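Local coordinates for putative polyphosphate kinase 2 family protein (Arthrobacter aurescens, PDB 3RHF) that probably transfers phosphate between polyphosphate and nucleotides as a polyphosphate kinase of the PPK2 family, at residues G90-V95 / V137-Q142; T107-P112 / E126-A131; H119-R124 / Y164-D169; D169-L174 / E238-H243. All coordinates share one frame; numbering follows the deposited sequence.

Contact 1 (G90-V95 / V137-Q142); sequences GIVSHV and VFDRSQ
V92, on the helix that follows the P-loop, lies against V137 and D139 of the parallel strand 135-139, a helix-on-sheet contact in the buried centre of an alpha/beta/alpha sandwich. One methyl does nearly all the touching. CG2 of V92 stands 4.0 Å from V137 CG1, the two valine side chains running antiparallel alongside one another, and the same methyl comes within 3.9 Å of D139 CB, where the side chains are set nearly perpendicular. In V137 the touching branch is the one set opposite the backbone N (chi1 172°), which carries CG1 out from the strand to the helix. V92 is also flanked by L80 and L106 of the two strands bordering 135-139, so it sits over the middle of three adjacent strands. The loop ahead of this helix is consistent with a variant Walker A loop, and D139 at the strand end is placed like a Walker B aspartate; a bound phosphate lies about 5 Å from the D139 side chain. The V92 methyl packs on the aliphatic base of D139 and leaves the carboxylate to other partners. Its OD2 takes a weak hydrogen bond from Q102 of the second subunit. R140 NH2 is a long 3.9 Å from D139 OD1, an oxygen well out of the guanidinium plane, so only the charges are near, while NH1 of the same arginine forms a salt bridge with D84.

Contact 2 (T107-P112 / E126-A131); sequences TAFKAP and EKQVPA
Q128, in the turn after helix 123-126, lays its aliphatic part against T107 and F109 where strand 104-108, outermost in this chain's sheet, runs out. The tight part centres on the F109 ring. Methyl CG2 of T107 sits 3.6 Å above that ring, over its centre, and Q128 meets the ring obliquely, with CZ of F109 3.9 Å from Q128 CG. The ring and the amide stand almost perpendicular, 82° between their planes. Q128 reaches back over T107 because its chain bends at chi2 (-65°), which folds the amide across the threonine hydroxyl. This polar, water-bridged side is the loose one: T107 OG1 and Q128 OE1, 3.3 Å apart, make a weak and unsettled hydrogen bond. A water also joins the two residues, lying 2.6 Å from T107 OG1 and donating to Q128 O over 3.2 Å. With an alanine at Q128, T107 OG1 is likely to lose its amide partner and a gap to open beside F109 CZ. Nearby, F109 meets F138 edge-to-face and V129 packs on F170 and L174, so the turn is anchored on the helix side too. The type I turn E126-V129, on the connection between strands 104-108 and 135-139, thus packs at the end of strand 104-108, where T107 is bonded through its backbone to V137 and D139 in the parallel sheet of the alpha/beta sandwich.

Contact 3 (H119-R124 / Y164-D169); sequences HDFLWR and YAAIND
F121 takes the crowded position between its backbone N and carbonyl carbon (chi1 78°), and this turns its ring toward I167, whose CG1 lies beside its own backbone N (chi1 -75°) and reaches the rim of the ring. The two residues belong to different parts of the outer helical layer of the alpha/beta/alpha sandwich: F121 and L122 to the turn leading into helix 123-126, I167 and A166 to the long helix 157-176. The aromatic ring is met at its edge, in its plane, by I167 CG1, which is 3.9 Å from F121 CZ and about as far from CE1; the isoleucine runs roughly square to the phenylalanine. Further round the rim, F121 CE2 lies 4.2 Å from A166 CB, an oblique touch. L122 works alongside: its CG sits above one face of the F121 ring, offset toward the rim, while its extended chain carries CD1 to within 4.0 Å of A166 CB and close to the A166 carbonyl. The small side chain of A166 lets leucine and phenylalanine approach the helix together. The contact is apolar throughout, with no hydrogen bond between the segments. Around it R163 makes a cation-pi contact with F121, and Q142 and Y143 pack on L122 and I167. A type I turn, D120 to W123, sets up the two hydrophobic residues. D120 OD1 forms a salt bridge with R162 of helix 157-176, while OD2 caps the turn, accepting from L122 N at 3.2 Å, the bond entering 61° out of the carboxylate plane.

Contact 4 (D169-L174 / E238-H243); sequences DFESRL and EIAPWH
The E171 carboxylate is gripped at both oxygens: OE1 forms a salt bridge with K183 and touches A240 CB at 3.5 Å, while OE2 is hydrogen-bonded to the hydroxyl of Y143 and, weakly, to Q142 NE2. NZ of K183 also donates to the carbonyl O of A240. The lysine thus clamps the helix carboxylate and the loop backbone together, although no hydrogen bond runs directly between 169-174 and 238-243. The buried head of E171 is held from more than one side. Its chain lies extended beyond CG (chi2 174°), long enough to carry the charge from the helix to the lysine. At the next residue the contact becomes apolar and more exposed. I239 CD1 rests on the backbone shoulder of S172, 3.8 Å from S172 CA and 3.9 Å from its CB. A chi1 of 68° sets I239 CG1 between the backbone N and carbonyl carbon, and from there the chain reaches across to the helix. A bound triethylene glycol, probably from the crystallisation liquor, lies about 5 Å from the I239 side chain. The backbones come closest at E171 and A240, whose CA atoms are 7.0 Å apart. The contact thereby joins helix 157-176 to the loop that enters strand 242-246, with K183 of the neighbouring strand 179-187 between them, F170 packed on I125, and both F170 and L174 on V129.

Overall arrangement
From the N terminus, contact 1 closes the outermost of the early loops, from helix 88-98 to strand 135-139, and contact 2 lies wholly within it, joining the end of strand 104-108 to the turn after helix 123-126. Contact 3 starts inside both loops, at 119-124, and ends beyond them on helix 157-176, so it crosses contacts 1 and 2. Contact 4 begins on that same helix, sharing D169 with contact 3, and closes a later loop at the entry to strand 242-246. Contact 1 lies on one face of the parallel sheet; contacts 3 and 4 fix helix 157-176 on the other, and V129, from the turn of contact 2, packs on F170 and L174 of that helix.

Contact 1 (G90-V95 / V137-Q142)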
loop_
_atom_site.group_PDB
_atom_site.type_symbol
_atom_site.label_atom_id
_atom_site.label_comp_id
_atom_site.label_asym_id
_atom_site.label_seq_id
_atom_site.Cartn_x
_atom_site.Cartn_y
_atom_site.Cartn_z
ATOM N N GLY A 90 7.766 -7.689 -6.087
ATOM C CA GLY A 90 7.160 -6.977 -7.182
ATOM C C GLY A 90 5.706 -7.323 -7.367
ATOM O O GLY A 90 4.903 -6.473 -7.706
ATOM N N ILE A 91 5.356 -8.568 -7.221
ATOM C CA ILE A 91 3.963 -8.921 -7.360
ATOM C C ILE A 91 3.134 -8.300 -6.219
ATOM O O ILE A 91 2.049 -7.737 -6.497
ATOM C CB ILE A 91 3.749 -10.471 -7.446
ATOM C CG1 ILE A 91 4.483 -11.002 -8.686
ATOM C CG2 ILE A 91 2.285 -10.833 -7.515
ATOM C CD1 ILE A 91 3.680 -11.906 -9.559
ATOM N N VAL A 92 3.652 -8.359 -4.979
ATOM C CA VAL A 92 2.972 -7.827 -3.854
ATOM C C VAL A 92 2.725 -6.384 -4.099
ATOM O O VAL A 92 1.574 -5.908 -3.998
ATOM C CB VAL A 92 3.806 -7.961 -2.540
ATOM C CG1 VAL A 92 3.266 -6.967 -1.482
ATOM C CG2 VAL A 92 3.807 -9.397 -2.029
ATOM N N SER A 93 3.779 -5.679 -4.494
ATOM C CA SER A 93 3.668 -4.267 -4.793
ATOM C C SER A 93 2.678 -3.988 -5.867
ATOM O O SER A 93 1.996 -2.950 -5.848
ATOM C CB SER A 93 5.005 -3.736 -5.279
ATOM O OG SER A 93 4.990 -2.347 -5.529
ATOM N N HIS A 94 2.608 -4.841 -6.865
ATOM C CA HIS A 94 1.685 -4.506 -7.923
ATOM C C HIS A 94 0.205 -4.684 -7.454
ATOM O O HIS A 94 -0.654 -3.804 -7.664
ATOM C CB HIS A 94 1.954 -5.280 -9.215
ATOM C CG HIS A 94 1.165 -4.743 -10.344
ATOM N ND1 HIS A 94 -0.145 -5.119 -10.562
ATOM C CD2 HIS A 94 1.428 -3.742 -11.223
ATOM C CE1 HIS A 94 -0.641 -4.400 -11.564
ATOM N NE2 HIS A 94 0.288 -3.555 -11.980
ATOM N N VAL A 95 -0.066 -5.822 -6.818
ATOM C CA VAL A 95 -1.395 -6.185 -6.365
ATOM C C VAL A 95 -1.881 -5.174 -5.333
ATOM O O VAL A 95 -2.965 -4.652 -5.411
ATOM C CB VAL A 95 -1.381 -7.580 -5.716
ATOM C CG1 VAL A 95 -2.733 -7.860 -5.103
ATOM C CG2 VAL A 95 -0.996 -8.683 -6.750
ATOM N N VAL A 137 -2.415 -9.710 2.529
ATOM C CA VAL A 137 -1.322 -10.253 1.726
ATOM C C VAL A 137 -0.173 -10.653 2.615
ATOM O O VAL A 137 0.368 -9.829 3.365
ATOM C CB VAL A 137 -0.868 -9.287 0.622
ATOM C CG1 VAL A 137 0.406 -9.839 -0.055
ATOM C CG2 VAL A 137 -2.007 -9.037 -0.390
ATOM N N PHE A 138 0.178 -11.939 2.513
ATOM C CA PHE A 138 1.351 -12.531 3.175
ATOM C C PHE A 138 2.508 -12.746 2.162
ATOM O O PHE A 138 2.482 -13.684 1.335
ATOM C CB PHE A 138 1.011 -13.892 3.809
ATOM C CG PHE A 138 0.208 -13.841 5.114
ATOM C CD1 PHE A 138 -0.174 -12.649 5.721
ATOM C CD2 PHE A 138 -0.143 -15.036 5.734
ATOM C CE1 PHE A 138 -0.920 -12.650 6.947
ATOM C CE2 PHE A 138 -0.899 -15.053 6.914
ATOM C CZ PHE A 138 -1.287 -13.856 7.523
ATOM N N ASP A 139 3.484 -11.831 2.219
ATOM C CA ASP A 139 4.793 -12.040 1.604
ATOM C C ASP A 139 5.657 -12.911 2.545
ATOM O O ASP A 139 6.172 -12.444 3.558
ATOM C CB ASP A 139 5.464 -10.700 1.271
ATOM C CG ASP A 139 6.814 -10.848 0.585
ATOM O OD1 ASP A 139 7.312 -11.971 0.551
ATOM O OD2 ASP A 139 7.389 -9.847 0.077
ATOM N N ARG A 140 5.811 -14.174 2.131
ATOM C CA ARG A 140 6.179 -15.301 2.985
ATOM C C ARG A 140 5.082 -15.530 4.020
ATOM O O ARG A 140 4.233 -14.670 4.204
ATOM C CB ARG A 140 7.539 -15.116 3.644
ATOM C CG ARG A 140 8.665 -14.930 2.679
ATOM C CD ARG A 140 9.917 -14.639 3.466
ATOM N NE ARG A 140 11.086 -14.498 2.621
ATOM C CZ ARG A 140 11.491 -13.369 2.042
ATOM N NH1 ARG A 140 12.588 -13.405 1.291
ATOM N NH2 ARG A 140 10.824 -12.215 2.190
ATOM N N SER A 141 5.089 -16.699 4.641
ATOM C CA SER A 141 3.965 -17.146 5.429
ATOM C C SER A 141 4.311 -18.217 6.479
ATOM O O SER A 141 5.474 -18.369 6.907
ATOM C CB SER A 141 2.927 -17.708 4.490
ATOM O OG SER A 141 3.304 -19.011 4.129
ATOM N N GLN A 142 3.276 -18.923 6.917
ATOM C CA GLN A 142 3.423 -20.028 7.858
ATOM C C GLN A 142 4.241 -21.203 7.269
ATOM O O GLN A 142 4.839 -21.983 8.016
ATOM C CB GLN A 142 2.062 -20.525 8.327
ATOM C CG GLN A 142 1.144 -21.121 7.241
ATOM C CD GLN A 142 0.288 -20.091 6.565
ATOM O OE1 GLN A 142 0.588 -18.882 6.637
ATOM N NE2 GLN A 142 -0.800 -20.548 5.886
#

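Contact 2 (T107-P112 / E126-A131)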
loop_
_atom_site.group_PDB
_atom_site.type_symbol
_atom_site.label_atom_id
_atom_site.label_comp_id
_atom_site.label_asym_id
_atom_site.label_seq_id
_atom_site.Cartn_x
_atom_site.Cartn_y
_atom_site.Cartn_z
ATOM N N THR A 107 1.549 -8.178 5.317
ATOM C CA THR A 107 2.639 -8.540 6.188
ATOM C C THR A 107 3.738 -9.275 5.381
ATOM O O THR A 107 3.466 -10.246 4.699
ATOM C CB THR A 107 2.153 -9.461 7.353
ATOM O OG1 THR A 107 1.099 -8.810 8.090
ATOM C CG2 THR A 107 3.318 -9.781 8.295
ATOM N N ALA A 108 4.962 -8.778 5.458
ATOM C CA ALA A 108 6.164 -9.474 4.990
ATOM C C ALA A 108 6.869 -10.059 6.218
ATOM O O ALA A 108 7.588 -9.351 6.959
ATOM C CB ALA A 108 7.087 -8.489 4.253
ATOM N N PHE A 109 6.618 -11.340 6.454
ATOM C CA PHE A 109 7.230 -12.076 7.562
ATOM C C PHE A 109 8.744 -12.163 7.393
ATOM O O PHE A 109 9.252 -12.588 6.359
ATOM C CB PHE A 109 6.599 -13.469 7.708
ATOM C CG PHE A 109 5.161 -13.437 8.222
ATOM C CD1 PHE A 109 4.890 -13.174 9.560
ATOM C CD2 PHE A 109 4.093 -13.622 7.356
ATOM C CE1 PHE A 109 3.586 -13.118 10.037
ATOM C CE2 PHE A 109 2.796 -13.554 7.808
ATOM C CZ PHE A 109 2.535 -13.309 9.162
ATOM N N LYS A 110 9.455 -11.690 8.411
ATOM C CA LYS A 110 10.925 -11.632 8.441
ATOM C C LYS A 110 11.360 -12.788 9.358
ATOM O O LYS A 110 10.511 -13.582 9.750
ATOM C CB LYS A 110 11.362 -10.269 9.010
ATOM N N ALA A 111 12.639 -12.893 9.733
ATOM C CA ALA A 111 13.034 -14.002 10.659
ATOM C C ALA A 111 12.336 -13.762 12.002
ATOM O O ALA A 111 12.093 -12.636 12.375
ATOM C CB ALA A 111 14.566 -14.136 10.848
ATOM N N PRO A 112 11.996 -14.821 12.712
ATOM C CA PRO A 112 11.247 -14.624 13.935
ATOM C C PRO A 112 12.045 -13.913 15.009
ATOM O O PRO A 112 13.248 -14.212 15.170
ATOM C CB PRO A 112 10.946 -16.051 14.387
ATOM C CG PRO A 112 11.981 -16.880 13.716
ATOM C CD PRO A 112 12.197 -16.243 12.410
ATOM N N GLU A 126 -1.320 -15.931 12.940
ATOM C CA GLU A 126 -2.697 -15.682 13.372
ATOM C C GLU A 126 -2.919 -14.232 13.749
ATOM O O GLU A 126 -3.994 -13.706 13.490
ATOM C CB GLU A 126 -3.115 -16.512 14.596
ATOM C CG GLU A 126 -3.028 -18.036 14.403
ATOM C CD GLU A 126 -4.317 -18.782 14.798
ATOM O OE1 GLU A 126 -5.442 -18.264 14.476
ATOM O OE2 GLU A 126 -4.180 -19.880 15.407
ATOM N N LYS A 127 -1.929 -13.598 14.369
ATOM C CA LYS A 127 -2.084 -12.206 14.665
ATOM C C LYS A 127 -2.414 -11.396 13.434
ATOM O O LYS A 127 -3.079 -10.408 13.552
ATOM C CB LYS A 127 -0.834 -11.604 15.267
ATOM C CG LYS A 127 -0.396 -12.295 16.496
ATOM C CD LYS A 127 0.249 -11.324 17.513
ATOM C CE LYS A 127 1.446 -10.523 16.985
ATOM N NZ LYS A 127 2.195 -9.982 18.180
ATOM N N GLN A 128 -1.905 -11.792 12.269
ATOM C CA GLN A 128 -1.947 -10.928 11.088
ATOM C C GLN A 128 -3.020 -11.274 10.086
ATOM O O GLN A 128 -3.087 -10.629 9.113
ATOM C CB GLN A 128 -0.595 -10.942 10.357
ATOM C CG GLN A 128 0.581 -10.688 11.280
ATOM C CD GLN A 128 0.566 -9.289 11.886
ATOM O OE1 GLN A 128 0.264 -8.305 11.202
ATOM N NE2 GLN A 128 0.910 -9.193 13.175
ATOM N N VAL A 129 -3.869 -12.270 10.336
ATOM C CA VAL A 129 -4.898 -12.646 9.406
ATOM C C VAL A 129 -5.855 -11.493 9.129
ATOM O O VAL A 129 -6.108 -10.678 9.988
ATOM C CB VAL A 129 -5.646 -13.875 9.906
ATOM C CG1 VAL A 129 -4.688 -15.007 10.106
ATOM C CG2 VAL A 129 -6.417 -13.595 11.243
ATOM N N PRO A 130 -6.367 -11.384 7.900
ATOM C CA PRO A 130 -7.086 -10.171 7.611
ATOM C C PRO A 130 -8.443 -10.111 8.358
ATOM O O PRO A 130 -9.030 -11.147 8.708
ATOM C CB PRO A 130 -7.260 -10.212 6.118
ATOM C CG PRO A 130 -7.348 -11.671 5.807
ATOM C CD PRO A 130 -6.453 -12.356 6.800
ATOM N N ALA A 131 -8.886 -8.896 8.638
ATOM C CA ALA A 131 -10.178 -8.695 9.259
ATOM C C ALA A 131 -11.269 -8.775 8.158
ATOM O O ALA A 131 -10.959 -8.712 6.958
ATOM C CB ALA A 131 -10.203 -7.305 9.975
HETATM O O HOH W 1 -1.299 -8.986 7.071
#

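Contact 3 (H119-R124 / Y164-D169)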
loop_
_atom_site.group_PDB
_atom_site.type_symbol
_atom_site.label_atom_id
_atom_site.label_comp_id
_atom_site.label_asym_id
_atom_site.label_seq_id
_atom_site.Cartn_x
_atom_site.Cartn_y
_atom_site.Cartn_z
ATOM N N HIS A 119 6.881 -18.772 21.011
ATOM C CA HIS A 119 5.525 -19.266 20.778
ATOM C C HIS A 119 5.518 -20.366 19.730
ATOM O O HIS A 119 6.484 -20.550 19.011
ATOM C CB HIS A 119 4.610 -18.181 20.263
ATOM C CG HIS A 119 4.233 -17.174 21.287
ATOM N ND1 HIS A 119 3.108 -17.301 22.072
ATOM C CD2 HIS A 119 4.816 -16.001 21.638
ATOM C CE1 HIS A 119 3.020 -16.249 22.868
ATOM N NE2 HIS A 119 4.050 -15.451 22.632
ATOM N N ASP A 120 4.387 -21.064 19.643
ATOM C CA ASP A 120 4.103 -21.948 18.539
ATOM C C ASP A 120 4.206 -21.146 17.241
ATOM O O ASP A 120 3.986 -19.954 17.238
ATOM C CB ASP A 120 2.707 -22.503 18.664
ATOM C CG ASP A 120 2.355 -23.354 17.502
ATOM O OD1 ASP A 120 2.960 -24.446 17.432
ATOM O OD2 ASP A 120 1.526 -22.941 16.652
ATOM N N PHE A 121 4.555 -21.820 16.148
ATOM C CA PHE A 121 4.961 -21.135 14.925
ATOM C C PHE A 121 3.823 -20.376 14.279
ATOM O O PHE A 121 4.082 -19.377 13.651
ATOM C CB PHE A 121 5.607 -22.095 13.947
ATOM C CG PHE A 121 4.644 -22.951 13.200
ATOM C CD1 PHE A 121 4.342 -22.685 11.887
ATOM C CD2 PHE A 121 4.042 -24.042 13.801
ATOM C CE1 PHE A 121 3.436 -23.498 11.193
ATOM C CE2 PHE A 121 3.161 -24.842 13.124
ATOM C CZ PHE A 121 2.853 -24.581 11.815
ATOM N N LEU A 122 2.579 -20.810 14.484
ATOM C CA LEU A 122 1.392 -20.063 14.033
ATOM C C LEU A 122 0.984 -18.824 14.834
ATOM O O LEU A 122 0.128 -18.064 14.387
ATOM C CB LEU A 122 0.191 -20.984 13.940
ATOM C CG LEU A 122 0.394 -22.114 12.943
ATOM C CD1 LEU A 122 -0.827 -23.023 13.064
ATOM C CD2 LEU A 122 0.601 -21.580 11.501
ATOM N N TRP A 123 1.562 -18.588 15.988
ATOM C CA TRP A 123 1.075 -17.492 16.801
ATOM C C TRP A 123 1.260 -16.194 16.020
ATOM O O TRP A 123 0.327 -15.419 15.874
ATOM C CB TRP A 123 1.803 -17.459 18.130
ATOM C CG TRP A 123 1.506 -16.302 19.042
ATOM C CD1 TRP A 123 0.429 -16.177 19.873
ATOM C CD2 TRP A 123 2.325 -15.152 19.277
ATOM N NE1 TRP A 123 0.504 -14.976 20.567
ATOM C CE2 TRP A 123 1.661 -14.344 20.219
ATOM C CE3 TRP A 123 3.540 -14.714 18.758
ATOM C CZ2 TRP A 123 2.190 -13.162 20.688
ATOM C CZ3 TRP A 123 4.067 -13.520 19.212
ATOM C CH2 TRP A 123 3.388 -12.752 20.163
ATOM N N ARG A 124 2.448 -15.970 15.453
ATOM C CA ARG A 124 2.699 -14.701 14.763
ATOM C C ARG A 124 1.900 -14.540 13.491
ATOM O O ARG A 124 1.633 -13.427 13.073
ATOM C CB ARG A 124 4.177 -14.517 14.487
ATOM C CG ARG A 124 4.767 -15.518 13.507
ATOM C CD ARG A 124 6.192 -15.162 13.261
ATOM N NE ARG A 124 6.800 -15.842 12.134
ATOM C CZ ARG A 124 7.814 -15.322 11.430
ATOM N NH1 ARG A 124 8.328 -14.096 11.707
ATOM N NH2 ARG A 124 8.300 -16.000 10.407
ATOM N N TYR A 164 2.505 -29.593 9.335
ATOM C CA TYR A 164 1.642 -29.736 8.190
ATOM C C TYR A 164 0.186 -29.833 8.628
ATOM O O TYR A 164 -0.701 -29.204 8.016
ATOM C CB TYR A 164 1.995 -30.995 7.398
ATOM C CG TYR A 164 3.318 -30.958 6.718
ATOM C CD1 TYR A 164 3.762 -29.817 6.041
ATOM C CD2 TYR A 164 4.123 -32.072 6.705
ATOM C CE1 TYR A 164 5.010 -29.818 5.389
ATOM C CE2 TYR A 164 5.349 -32.089 6.074
ATOM C CZ TYR A 164 5.793 -30.984 5.426
ATOM O OH TYR A 164 6.998 -31.034 4.809
ATOM N N ALA A 165 -0.063 -30.644 9.651
ATOM C CA ALA A 165 -1.419 -30.835 10.128
ATOM C C ALA A 165 -1.917 -29.546 10.781
ATOM O O ALA A 165 -3.080 -29.212 10.629
ATOM C CB ALA A 165 -1.543 -32.049 11.083
ATOM N N ALA A 166 -1.048 -28.806 11.462
ATOM C CA ALA A 166 -1.492 -27.553 12.100
ATOM C C ALA A 166 -1.906 -26.475 11.068
ATOM O O ALA A 166 -2.940 -25.782 11.214
ATOM C CB ALA A 166 -0.429 -27.030 13.025
ATOM N N ILE A 167 -1.091 -26.360 10.019
ATOM C CA ILE A 167 -1.337 -25.463 8.915
ATOM C C ILE A 167 -2.724 -25.763 8.335
ATOM O O ILE A 167 -3.566 -24.893 8.242
ATOM C CB ILE A 167 -0.187 -25.584 7.859
ATOM C CG1 ILE A 167 1.081 -24.889 8.369
ATOM C CG2 ILE A 167 -0.556 -24.984 6.584
ATOM C CD1 ILE A 167 2.367 -25.267 7.629
ATOM N N ASN A 168 -2.993 -27.010 8.000
ATOM C CA ASN A 168 -4.272 -27.371 7.447
ATOM C C ASN A 168 -5.450 -27.048 8.360
ATOM O O ASN A 168 -6.506 -26.616 7.876
ATOM C CB ASN A 168 -4.270 -28.841 7.082
ATOM C CG ASN A 168 -3.446 -29.132 5.824
ATOM O OD1 ASN A 168 -3.219 -28.251 4.964
ATOM N ND2 ASN A 168 -3.010 -30.363 5.698
ATOM N N ASP A 169 -5.261 -27.229 9.665
ATOM C CA ASP A 169 -6.284 -26.934 10.668
ATOM C C ASP A 169 -6.512 -25.450 10.763
ATOM O O ASP A 169 -7.657 -25.005 10.764
ATOM C CB ASP A 169 -5.889 -27.447 12.043
ATOM C CG ASP A 169 -6.915 -27.049 13.135
ATOM O OD1 ASP A 169 -8.020 -27.671 13.209
ATOM O OD2 ASP A 169 -6.638 -26.110 13.941
#

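Contact 4 (D169-L174 / E238-H243)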
loop_
_atom_site.group_PDB
_atom_site.type_symbol
_atom_site.label_atom_id
_atom_site.label_comp_id
_atom_site.label_asym_id
_atom_site.label_seq_id
_atom_site.Cartn_x
_atom_site.Cartn_y
_atom_site.Cartn_z
ATOM N N ASP A 169 -5.261 -27.229 9.665
ATOM C CA ASP A 169 -6.284 -26.934 10.668
ATOM C C ASP A 169 -6.512 -25.450 10.763
ATOM O O ASP A 169 -7.657 -25.005 10.764
ATOM C CB ASP A 169 -5.889 -27.447 12.043
ATOM C CG ASP A 169 -6.915 -27.049 13.135
ATOM O OD1 ASP A 169 -8.020 -27.671 13.209
ATOM O OD2 ASP A 169 -6.638 -26.110 13.941
ATOM N N PHE A 170 -5.415 -24.705 10.800
ATOM C CA PHE A 170 -5.414 -23.253 10.678
ATOM C C PHE A 170 -6.105 -22.740 9.444
ATOM O O PHE A 170 -7.066 -21.933 9.522
ATOM C CB PHE A 170 -4.004 -22.808 10.634
ATOM C CG PHE A 170 -3.811 -21.378 10.447
ATOM C CD1 PHE A 170 -4.333 -20.466 11.346
ATOM C CD2 PHE A 170 -3.023 -20.925 9.437
ATOM C CE1 PHE A 170 -4.099 -19.107 11.199
ATOM C CE2 PHE A 170 -2.765 -19.566 9.303
ATOM C CZ PHE A 170 -3.316 -18.662 10.179
ATOM N N GLU A 171 -5.675 -23.184 8.282
ATOM C CA GLU A 171 -6.360 -22.707 7.066
ATOM C C GLU A 171 -7.860 -23.073 7.093
ATOM O O GLU A 171 -8.709 -22.353 6.613
ATOM C CB GLU A 171 -5.652 -23.253 5.838
ATOM C CG GLU A 171 -4.301 -22.580 5.707
ATOM C CD GLU A 171 -3.405 -23.145 4.595
ATOM O OE1 GLU A 171 -3.863 -24.068 3.849
ATOM O OE2 GLU A 171 -2.247 -22.618 4.489
ATOM N N SER A 172 -8.173 -24.219 7.670
ATOM C CA SER A 172 -9.545 -24.643 7.780
ATOM C C SER A 172 -10.340 -23.719 8.743
ATOM O O SER A 172 -11.503 -23.413 8.511
ATOM C CB SER A 172 -9.587 -26.114 8.215
ATOM O OG SER A 172 -10.891 -26.447 8.614
ATOM N N ARG A 173 -9.703 -23.237 9.797
ATOM C CA ARG A 173 -10.390 -22.336 10.709
ATOM C C ARG A 173 -10.657 -21.023 9.989
ATOM O O ARG A 173 -11.763 -20.461 10.081
ATOM C CB ARG A 173 -9.591 -22.141 11.997
ATOM C CG ARG A 173 -9.928 -23.175 13.099
ATOM C CD ARG A 173 -8.700 -23.726 13.914
ATOM N NE ARG A 173 -7.811 -22.633 14.278
ATOM C CZ ARG A 173 -6.493 -22.683 14.326
ATOM N NH1 ARG A 173 -5.844 -23.794 14.077
ATOM N NH2 ARG A 173 -5.816 -21.583 14.651
ATOM N N LEU A 174 -9.654 -20.536 9.262
ATOM C CA LEU A 174 -9.797 -19.245 8.584
ATOM C C LEU A 174 -10.898 -19.259 7.537
ATOM O O LEU A 174 -11.662 -18.310 7.411
ATOM C CB LEU A 174 -8.509 -18.804 7.909
ATOM C CG LEU A 174 -7.349 -18.375 8.786
ATOM C CD1 LEU A 174 -6.285 -17.857 7.806
ATOM C CD2 LEU A 174 -7.680 -17.337 9.874
ATOM N N GLU A 238 -8.819 -29.096 -0.884
ATOM C CA GLU A 238 -9.993 -28.570 -1.546
ATOM C C GLU A 238 -10.334 -27.117 -1.093
ATOM O O GLU A 238 -10.634 -26.293 -1.929
ATOM C CB GLU A 238 -11.196 -29.526 -1.362
ATOM N N ILE A 239 -10.276 -26.801 0.205
ATOM C CA ILE A 239 -10.599 -25.438 0.668
ATOM C C ILE A 239 -9.422 -24.447 0.553
ATOM O O ILE A 239 -9.634 -23.227 0.544
ATOM C CB ILE A 239 -11.158 -25.381 2.142
ATOM C CG1 ILE A 239 -10.094 -25.749 3.180
ATOM C CG2 ILE A 239 -12.411 -26.251 2.287
ATOM C CD1 ILE A 239 -10.645 -26.196 4.466
ATOM N N ALA A 240 -8.187 -24.944 0.481
ATOM C CA ALA A 240 -7.082 -24.055 0.258
ATOM C C ALA A 240 -6.044 -24.741 -0.640
ATOM O O ALA A 240 -5.009 -25.240 -0.172
ATOM C CB ALA A 240 -6.500 -23.598 1.549
ATOM N N PRO A 241 -6.322 -24.745 -1.950
ATOM C CA PRO A 241 -5.441 -25.348 -2.902
ATOM C C PRO A 241 -4.176 -24.559 -2.996
ATOM O O PRO A 241 -4.228 -23.336 -2.823
ATOM C CB PRO A 241 -6.202 -25.223 -4.219
ATOM C CG PRO A 241 -7.599 -24.914 -3.858
ATOM C CD PRO A 241 -7.501 -24.159 -2.598
ATOM N N TRP A 242 -3.064 -25.242 -3.299
ATOM C CA TRP A 242 -1.848 -24.554 -3.740
ATOM C C TRP A 242 -1.900 -24.257 -5.238
ATOM O O TRP A 242 -2.540 -24.960 -5.975
ATOM C CB TRP A 242 -0.623 -25.395 -3.470
ATOM C CG TRP A 242 -0.040 -25.139 -2.178
ATOM C CD1 TRP A 242 -0.099 -25.944 -1.060
ATOM C CD2 TRP A 242 0.731 -24.037 -1.845
ATOM N NE1 TRP A 242 0.586 -25.373 -0.049
ATOM C CE2 TRP A 242 1.102 -24.184 -0.490
ATOM C CE3 TRP A 242 1.147 -22.921 -2.543
ATOM C CZ2 TRP A 242 1.879 -23.245 0.180
ATOM C CZ3 TRP A 242 1.916 -21.958 -1.872
ATOM C CH2 TRP A 242 2.270 -22.129 -0.529
ATOM N N HIS A 243 -1.261 -23.195 -5.671
ATOM C CA HIS A 243 -1.099 -22.962 -7.070
ATOM C C HIS A 243 0.363 -22.684 -7.297
ATOM O O HIS A 243 0.969 -21.942 -6.552
ATOM C CB HIS A 243 -1.910 -21.768 -7.536
ATOM C CG HIS A 243 -3.363 -21.863 -7.219
ATOM N ND1 HIS A 243 -3.878 -21.458 -6.014
ATOM C CD2 HIS A 243 -4.410 -22.313 -7.953
ATOM C CE1 HIS A 243 -5.181 -21.673 -6.015
ATOM N NE2 HIS A 243 -5.530 -22.175 -7.187
#